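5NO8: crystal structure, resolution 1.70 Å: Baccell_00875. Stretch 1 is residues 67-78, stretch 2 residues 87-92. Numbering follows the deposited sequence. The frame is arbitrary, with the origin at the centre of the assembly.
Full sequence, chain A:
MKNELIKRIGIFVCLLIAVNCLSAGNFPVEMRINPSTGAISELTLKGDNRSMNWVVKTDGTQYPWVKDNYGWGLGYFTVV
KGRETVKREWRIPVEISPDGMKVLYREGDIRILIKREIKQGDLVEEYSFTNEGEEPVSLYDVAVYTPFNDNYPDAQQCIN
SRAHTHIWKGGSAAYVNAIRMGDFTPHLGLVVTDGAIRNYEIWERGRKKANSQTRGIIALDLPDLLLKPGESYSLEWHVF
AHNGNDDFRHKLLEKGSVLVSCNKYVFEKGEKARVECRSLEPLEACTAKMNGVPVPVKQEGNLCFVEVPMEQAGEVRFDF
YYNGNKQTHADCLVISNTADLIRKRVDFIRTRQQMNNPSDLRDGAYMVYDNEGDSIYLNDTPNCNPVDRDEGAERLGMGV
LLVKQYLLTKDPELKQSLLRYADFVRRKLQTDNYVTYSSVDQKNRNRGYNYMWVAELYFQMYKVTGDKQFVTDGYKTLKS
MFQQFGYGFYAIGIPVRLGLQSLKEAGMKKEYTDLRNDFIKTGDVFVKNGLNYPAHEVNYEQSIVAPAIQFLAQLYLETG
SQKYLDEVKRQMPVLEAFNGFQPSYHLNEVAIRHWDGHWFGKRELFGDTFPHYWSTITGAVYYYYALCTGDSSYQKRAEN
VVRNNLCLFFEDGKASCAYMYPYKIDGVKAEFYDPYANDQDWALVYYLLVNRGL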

ATOM      1  N   LYS A  67      19.085  -3.127  16.987  1.00 20.25           N
ATOM      2  CA  LYS A  67      20.175  -2.611  17.802  1.00 21.63           C
ATOM      3  C   LYS A  67      20.925  -1.490  17.068  1.00 20.83           C
ATOM      4  O   LYS A  67      20.465  -1.003  16.008  1.00 18.93           O
ATOM      5  CB  LYS A  67      21.075  -3.781  18.214  1.00 25.74           C
ATOM      6  CG  LYS A  67      20.324  -4.750  19.120  1.00 30.96           C
ATOM      7  CD  LYS A  67      21.171  -5.936  19.552  1.00 35.03           C
ATOM      8  CE  LYS A  67      21.498  -6.844  18.368  1.00 41.46           C
ATOM      9  NZ  LYS A  67      21.265  -8.272  18.721  1.00 43.73           N
ATOM     10  N   ASP A  68      22.067  -1.063  17.623  1.00 18.72           N
ATOM     11  CA  ASP A  68      22.612   0.234  17.259  1.00 19.82           C
ATOM     12  C   ASP A  68      23.236   0.348  15.856  1.00 17.74           C
ATOM     13  O   ASP A  68      23.506   1.437  15.409  1.00 18.02           O
ATOM     14  CB  ASP A  68      23.538   0.756  18.361  1.00 21.65           C
ATOM     15  CG  ASP A  68      24.893   0.051  18.403  1.00 24.45           C
ATOM     16  OD1 ASP A  68      25.223  -0.807  17.533  1.00 25.27           O
ATOM     17  OD2 ASP A  68      25.649   0.392  19.343  1.00 25.91           O
ATOM     18  N   ASN A  69      23.413  -0.758  15.147  1.00 17.98           N
ATOM     19  CA  ASN A  69      23.876  -0.692  13.750  1.00 16.43           C
ATOM     20  C   ASN A  69      22.859  -0.042  12.800  1.00 16.19           C
ATOM     21  O   ASN A  69      23.265   0.439  11.724  1.00 15.69           O
ATOM     22  CB  ASN A  69      24.224  -2.075  13.239  1.00 17.84           C
ATOM     23  CG  ASN A  69      23.010  -2.941  13.073  1.00 19.03           C
ATOM     24  OD1 ASN A  69      22.451  -3.403  14.058  1.00 19.56           O
ATOM     25  ND2 ASN A  69      22.560  -3.123  11.820  1.00 18.93           N
ATOM     26  N   TYR A  70      21.578  -0.014  13.219  1.00 14.56           N
ATOM     27  CA  TYR A  70      20.476   0.578  12.443  1.00 15.50           C
ATOM     28  C   TYR A  70      20.152   2.030  12.761  1.00 14.89           C
ATOM     29  O   TYR A  70      19.158   2.584  12.261  1.00 15.21           O
ATOM     30  CB  TYR A  70      19.203  -0.253  12.629  1.00 14.83           C
ATOM     31  CG  TYR A  70      19.241  -1.592  11.959  1.00 15.36           C
ATOM     32  CD1 TYR A  70      19.405  -1.682  10.570  1.00 15.43           C
ATOM     33  CD2 TYR A  70      19.052  -2.759  12.667  1.00 15.75           C
ATOM     34  CE1 TYR A  70      19.425  -2.904   9.933  1.00 14.98           C
ATOM     35  CE2 TYR A  70      19.064  -4.004  12.029  1.00 15.77           C
ATOM     36  CZ  TYR A  70      19.234  -4.056  10.660  1.00 15.16           C
ATOM     37  OH  TYR A  70      19.224  -5.248  10.022  1.00 16.45           O
ATOM     38  N   GLY A  71      20.982   2.672  13.570  1.00 15.47           N
ATOM     39  CA  GLY A  71      20.794   4.080  13.877  1.00 14.51           C
ATOM     40  C   GLY A  71      20.717   4.969  12.641  1.00 14.13           C
ATOM     41  O   GLY A  71      21.433   4.760  11.671  1.00 15.27           O
ATOM     42  N   TRP A  72      19.850   5.964  12.705  1.00 14.11           N
ATOM     43  CA  TRP A  72      19.701   6.962  11.638  1.00 14.07           C
ATOM     44  C   TRP A  72      21.044   7.577  11.306  1.00 14.20           C
ATOM     45  O   TRP A  72      21.757   8.115  12.192  1.00 15.52           O
ATOM     46  CB  TRP A  72      18.738   8.061  12.092  1.00 14.14           C
ATOM     47  CG  TRP A  72      18.550   9.152  11.124  1.00 14.88           C
ATOM     48  CD1 TRP A  72      19.482  10.067  10.737  1.00 15.36           C
ATOM     49  CD2 TRP A  72      17.355   9.490  10.440  1.00 16.12           C
ATOM     50  NE1 TRP A  72      18.947  10.947   9.846  1.00 16.46           N
ATOM     51  CE2 TRP A  72      17.631  10.627   9.662  1.00 16.08           C
ATOM     52  CE3 TRP A  72      16.062   8.959  10.422  1.00 16.45           C
ATOM     53  CZ2 TRP A  72      16.684  11.204   8.822  1.00 16.52           C
ATOM     54  CZ3 TRP A  72      15.113   9.561   9.607  1.00 16.89           C
ATOM     55  CH2 TRP A  72      15.429  10.654   8.816  1.00 16.74           C
ATOM     56  N   GLY A  73      21.424   7.528  10.034  1.00 12.86           N
ATOM     57  CA  GLY A  73      22.683   8.134   9.625  1.00 13.70           C
ATOM     58  C   GLY A  73      23.830   7.163   9.474  1.00 13.56           C
ATOM     59  O   GLY A  73      24.862   7.513   8.869  1.00 15.52           O
ATOM     60  N   LEU A  74      23.675   5.956  10.011  1.00 12.89           N
ATOM     61  CA  LEU A  74      24.555   4.866   9.716  1.00 12.30           C
ATOM     62  C   LEU A  74      24.152   4.284   8.368  1.00 12.36           C
ATOM     63  O   LEU A  74      23.142   4.682   7.784  1.00 12.70           O
ATOM     64  CB  LEU A  74      24.562   3.815  10.811  1.00 12.55           C
ATOM     65  CG  LEU A  74      24.912   4.372  12.202  1.00 13.36           C
ATOM     66  CD1 LEU A  74      24.942   3.208  13.173  1.00 14.12           C
ATOM     67  CD2 LEU A  74      26.209   5.179  12.209  1.00 13.95           C
ATOM     68  N   GLY A  75      24.975   3.404   7.840  1.00 11.66           N
ATOM     69  CA  GLY A  75      24.675   2.869   6.504  1.00 12.12           C
ATOM     70  C   GLY A  75      25.686   1.869   6.052  1.00 12.42           C
ATOM     71  O   GLY A  75      26.448   1.326   6.858  1.00 12.17           O
ATOM     72  N   TYR A  76      25.682   1.620   4.750  1.00 12.18           N
ATOM     73  CA  TYR A  76      26.495   0.579   4.154  1.00 12.25           C
ATOM     74  C   TYR A  76      26.717   0.799   2.672  1.00 12.43           C
ATOM     75  O   TYR A  76      26.045   1.597   2.036  1.00 12.30           O
ATOM     76  CB  TYR A  76      25.842  -0.806   4.400  1.00 12.07           C
ATOM     77  CG  TYR A  76      24.409  -0.899   3.916  1.00 12.53           C
ATOM     78  CD1 TYR A  76      24.123  -1.189   2.595  1.00 12.68           C
ATOM     79  CD2 TYR A  76      23.336  -0.689   4.788  1.00 13.00           C
ATOM     80  CE1 TYR A  76      22.810  -1.269   2.160  1.00 12.60           C
ATOM     81  CE2 TYR A  76      22.011  -0.742   4.355  1.00 12.85           C
ATOM     82  CZ  TYR A  76      21.762  -1.056   3.035  1.00 13.19           C
ATOM     83  OH  TYR A  76      20.474  -1.126   2.597  1.00 12.90           O
ATOM     84  N   PHE A  77      27.696   0.086   2.132  1.00 12.09           N
ATOM     85  CA  PHE A  77      27.973   0.114   0.708  1.00 12.97           C
ATOM     86  C   PHE A  77      28.814  -1.094   0.384  1.00 12.34           C
ATOM     87  O   PHE A  77      29.481  -1.673   1.262  1.00 11.31           O
ATOM     88  CB  PHE A  77      28.697   1.406   0.290  1.00 14.36           C
ATOM     89  CG  PHE A  77      29.992   1.631   1.021  1.00 16.48           C
ATOM     90  CD1 PHE A  77      31.142   0.981   0.623  1.00 17.88           C
ATOM     91  CD2 PHE A  77      30.049   2.454   2.131  1.00 20.22           C
ATOM     92  CE1 PHE A  77      32.346   1.165   1.301  1.00 19.78           C
ATOM     93  CE2 PHE A  77      31.254   2.638   2.802  1.00 20.42           C
ATOM     94  CZ  PHE A  77      32.389   1.991   2.389  1.00 19.58           C
ATOM     95  N   THR A  78      28.769  -1.485  -0.873  1.00 11.32           N
ATOM     96  CA  THR A  78      29.641  -2.517  -1.386  1.00 11.81           C
ATOM     97  C   THR A  78      30.680  -1.861  -2.255  1.00 11.66           C
ATOM     98  O   THR A  78      30.340  -1.265  -3.273  1.00 11.79           O
ATOM     99  CB  THR A  78      28.834  -3.567  -2.152  1.00 12.45           C
ATOM    100  OG1 THR A  78      27.907  -4.182  -1.251  1.00 12.64           O
ATOM    101  CG2 THR A  78      29.747  -4.625  -2.766  1.00 12.88           C
ATOM    102  N   LYS A  87      31.684  -5.646   1.262  1.00 13.44           N
ATOM    103  CA  LYS A  87      30.642  -4.839   1.864  1.00 12.93           C
ATOM    104  C   LYS A  87      31.142  -4.251   3.184  1.00 13.80           C
ATOM    105  O   LYS A  87      31.719  -4.994   4.028  1.00 13.83           O
ATOM    106  CB  LYS A  87      29.352  -5.621   2.107  1.00 13.37           C
ATOM    107  CG  LYS A  87      28.301  -4.768   2.804  1.00 13.65           C
ATOM    108  CD  LYS A  87      26.926  -5.407   2.827  1.00 14.56           C
ATOM    109  CE  LYS A  87      25.968  -4.558   3.639  1.00 14.17           C
ATOM    110  NZ  LYS A  87      24.622  -5.153   3.717  1.00 15.53           N
ATOM    111  N   ARG A  88      30.932  -2.948   3.345  1.00 14.38           N
ATOM    112  CA  ARG A  88      31.261  -2.231   4.579  1.00 16.08           C
ATOM    113  C   ARG A  88      30.008  -1.613   5.170  1.00 15.87           C
ATOM    114  O   ARG A  88      29.114  -1.172   4.440  1.00 14.33           O
ATOM    115  CB  ARG A  88      32.268  -1.126   4.304  1.00 19.21           C
ATOM    116  CG  ARG A  88      33.495  -1.530   3.511  1.00 22.71           C
ATOM    117  CD  ARG A  88      34.396  -2.467   4.264  1.00 26.26           C
ATOM    118  NE  ARG A  88      34.893  -1.892   5.529  1.00 28.94           N
ATOM    119  CZ  ARG A  88      36.171  -1.686   5.868  1.00 27.13           C
ATOM    120  NH1 ARG A  88      36.431  -1.181   7.073  1.00 27.14           N
ATOM    121  NH2 ARG A  88      37.185  -1.987   5.056  1.00 26.73           N
ATOM    122  N   GLU A  89      29.934  -1.575   6.491  1.00 15.03           N
ATOM    123  CA  GLU A  89      28.829  -0.928   7.204  1.00 16.68           C
ATOM    124  C   GLU A  89      29.521   0.082   8.103  1.00 16.91           C
ATOM    125  O   GLU A  89      30.462  -0.302   8.820  1.00 16.33           O
ATOM    126  CB  GLU A  89      28.036  -1.932   8.047  1.00 19.04           C
ATOM    127  CG  GLU A  89      27.386  -3.044   7.247  1.00 21.04           C
ATOM    128  CD  GLU A  89      26.820  -4.148   8.125  1.00 25.60           C
ATOM    129  OE1 GLU A  89      27.615  -4.959   8.665  1.00 27.46           O
ATOM    130  OE2 GLU A  89      25.582  -4.207   8.275  1.00 26.17           O
ATOM    131  N   TRP A  90      29.147   1.357   8.029  1.00 15.07           N
ATOM    132  CA  TRP A  90      29.745   2.336   8.942  1.00 15.12           C
ATOM    133  C   TRP A  90      28.952   2.352  10.222  1.00 15.42           C
ATOM    134  O   TRP A  90      27.711   2.337  10.212  1.00 14.48           O
ATOM    135  CB  TRP A  90      29.950   3.723   8.308  1.00 14.40           C
ATOM    136  CG  TRP A  90      28.771   4.569   7.932  1.00 13.44           C
ATOM    137  CD1 TRP A  90      28.173   5.541   8.703  1.00 13.39           C
ATOM    138  CD2 TRP A  90      28.129   4.622   6.657  1.00 13.43           C
ATOM    139  NE1 TRP A  90      27.183   6.157   7.996  1.00 13.93           N
ATOM    140  CE2 TRP A  90      27.134   5.623   6.733  1.00 13.51           C
ATOM    141  CE3 TRP A  90      28.303   3.928   5.452  1.00 13.30           C
ATOM    142  CZ2 TRP A  90      26.291   5.923   5.650  1.00 13.65           C
ATOM    143  CZ3 TRP A  90      27.461   4.238   4.377  1.00 13.50           C
ATOM    144  CH2 TRP A  90      26.475   5.213   4.496  1.00 13.90           C
ATOM    145  N   ARG A  91      29.673   2.317  11.345  1.00 16.85           N
ATOM    146  CA  ARG A  91      29.038   2.255  12.650  1.00 18.89           C
ATOM    147  C   ARG A  91      29.876   2.942  13.732  1.00 18.90           C
ATOM    148  O   ARG A  91      29.306   3.569  14.601  1.00 21.42           O
ATOM    149  CB  ARG A  91      28.785   0.791  13.075  1.00 22.10           C
ATOM    150  CG  ARG A  91      27.975   0.686  14.371  1.00 25.76           C
ATOM    151  CD  ARG A  91      27.640  -0.751  14.745  1.00 29.36           C
ATOM    152  NE  ARG A  91      28.802  -1.374  15.343  1.00 36.27           N
ATOM    153  CZ  ARG A  91      29.124  -1.337  16.638  1.00 39.10           C
ATOM    154  NH1 ARG A  91      28.348  -0.752  17.553  1.00 41.72           N
ATOM    155  NH2 ARG A  91      30.246  -1.919  17.017  1.00 42.41           N
ATOM    156  N   ILE A  92      31.195   2.832  13.669  1.00 18.58           N
ATOM    157  CA  ILE A  92      32.078   3.435  14.687  1.00 18.90           C
ATOM    158  C   ILE A  92      32.888   4.551  14.030  1.00 16.27           C
ATOM    159  O   ILE A  92      33.726   4.277  13.196  1.00 17.05           O
ATOM    160  CB  ILE A  92      33.027   2.386  15.291  1.00 20.57           C
ATOM    161  CG1 ILE A  92      32.228   1.216  15.927  1.00 21.93           C
ATOM    162  CG2 ILE A  92      33.998   3.031  16.276  1.00 21.35           C
ATOM    163  CD1 ILE A  92      31.226   1.622  17.005  1.00 23.70           C
TER
HETATM  164  O   HOH W   1      25.729   0.112  10.642  1.00 18.56           O
HETATM  165  O   HOH W   2      24.198  -2.240   9.481  1.00 20.09           O

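Residues 75-78 and 87-90 are neighbouring antiparallel strands, with 162° between their directions. Their axes come within 4.7 Å. The pairs run Thr-78 with Lys-87, Phe-77 with Arg-88, Tyr-76 with Glu-89 and Gly-75 with Trp-90. Side chains alternate between the two faces of the sheet. Tyr-76, Thr-78, Lys-87 and Glu-89 share one face; Phe-77, Arg-88 and Trp-90 share the other. Together the stretches bury 717 Å², both sides summed.

Lys-87 opens stretch 2. It faces Thr-78 in a non-hydrogen-bonded pair, so Lys-87 CA and Thr-78 CA lie 4.1 Å apart. Lys-87 CA makes a CA-H...O contact with Phe-77 O at 3.4 Å. The side chain is fully extended, with all four chi angles t. This carries it along the sheet to Tyr-76. There Lys-87 NZ sits over one face of the ring, 4.5 Å from the centroid of the Tyr-76 ring. The pair is a cation-pi interaction, in which the ammonium charge meets the electron-rich face of the phenol.

Arg-88 forms the hydrogen-bonded pair with Phe-77. Arg-88 N donates to Phe-77 O at 2.8 Å, and Phe-77 N donates to Arg-88 O at 3.0 Å. Arg-88 O also receives a CA-H...O contact from Tyr-76 CA at 3.2 Å. On the face shared with Trp-90, Arg-88 CB lies over the Phe-77 ring, 4.1 Å from the ring centroid, in a CH-pi contact. The end of the arginine leads away from stretch 1.

Glu-89 pairs with Tyr-76 without direct backbone hydrogen bonds. Glu-89 CA makes a CA-H...O contact with Gly-75 O at 3.3 Å. Its carboxylate reaches stretch 1 through water 2. That water donates to Glu-89 OE2 at 2.7 Å and accepts from Asn-69 ND2 at 3.0 Å.

Trp-90 has the largest area covered by the other stretch. Trp-90 N donates to Gly-75 O at 2.9 Å. Its indole folds back over Gly-75, where Gly-75 CA lies 3.5 Å from the centroid of the Trp-90 six-membered ring, almost on the ring normal. Glycine leaves room for this CH-pi contact: an ideal CB on Gly-75 would lie 2.4 Å from Trp-90 CH2, a clash. At the ring edge, Trp-90 NE1 donates to Gly-73 O at 2.8 Å. Gly-73 lies within the type II turn from Gly-71 to Leu-74, so this bond ties the turn to the strand. Apolar contacts add Leu-74 CD2 to Trp-90 CD1 at 4.0 Å and Phe-77 CD2 to Trp-90 CZ3 at 3.9 Å. Water 1 donates to Trp-90 O at 3.0 Å and to Asn-69 O at 2.7 Å, bridging the two carbonyls.

Arg-91 follows the strand. Its side chain reaches the 3-10 segment 68-70, passing Leu-74 and Asn-69. Arg-91 NH1 donates to Asp-68 OD1 at 3.1 Å, a hydrogen bond within a salt bridge. Ile-92 makes no contact with stretch 1.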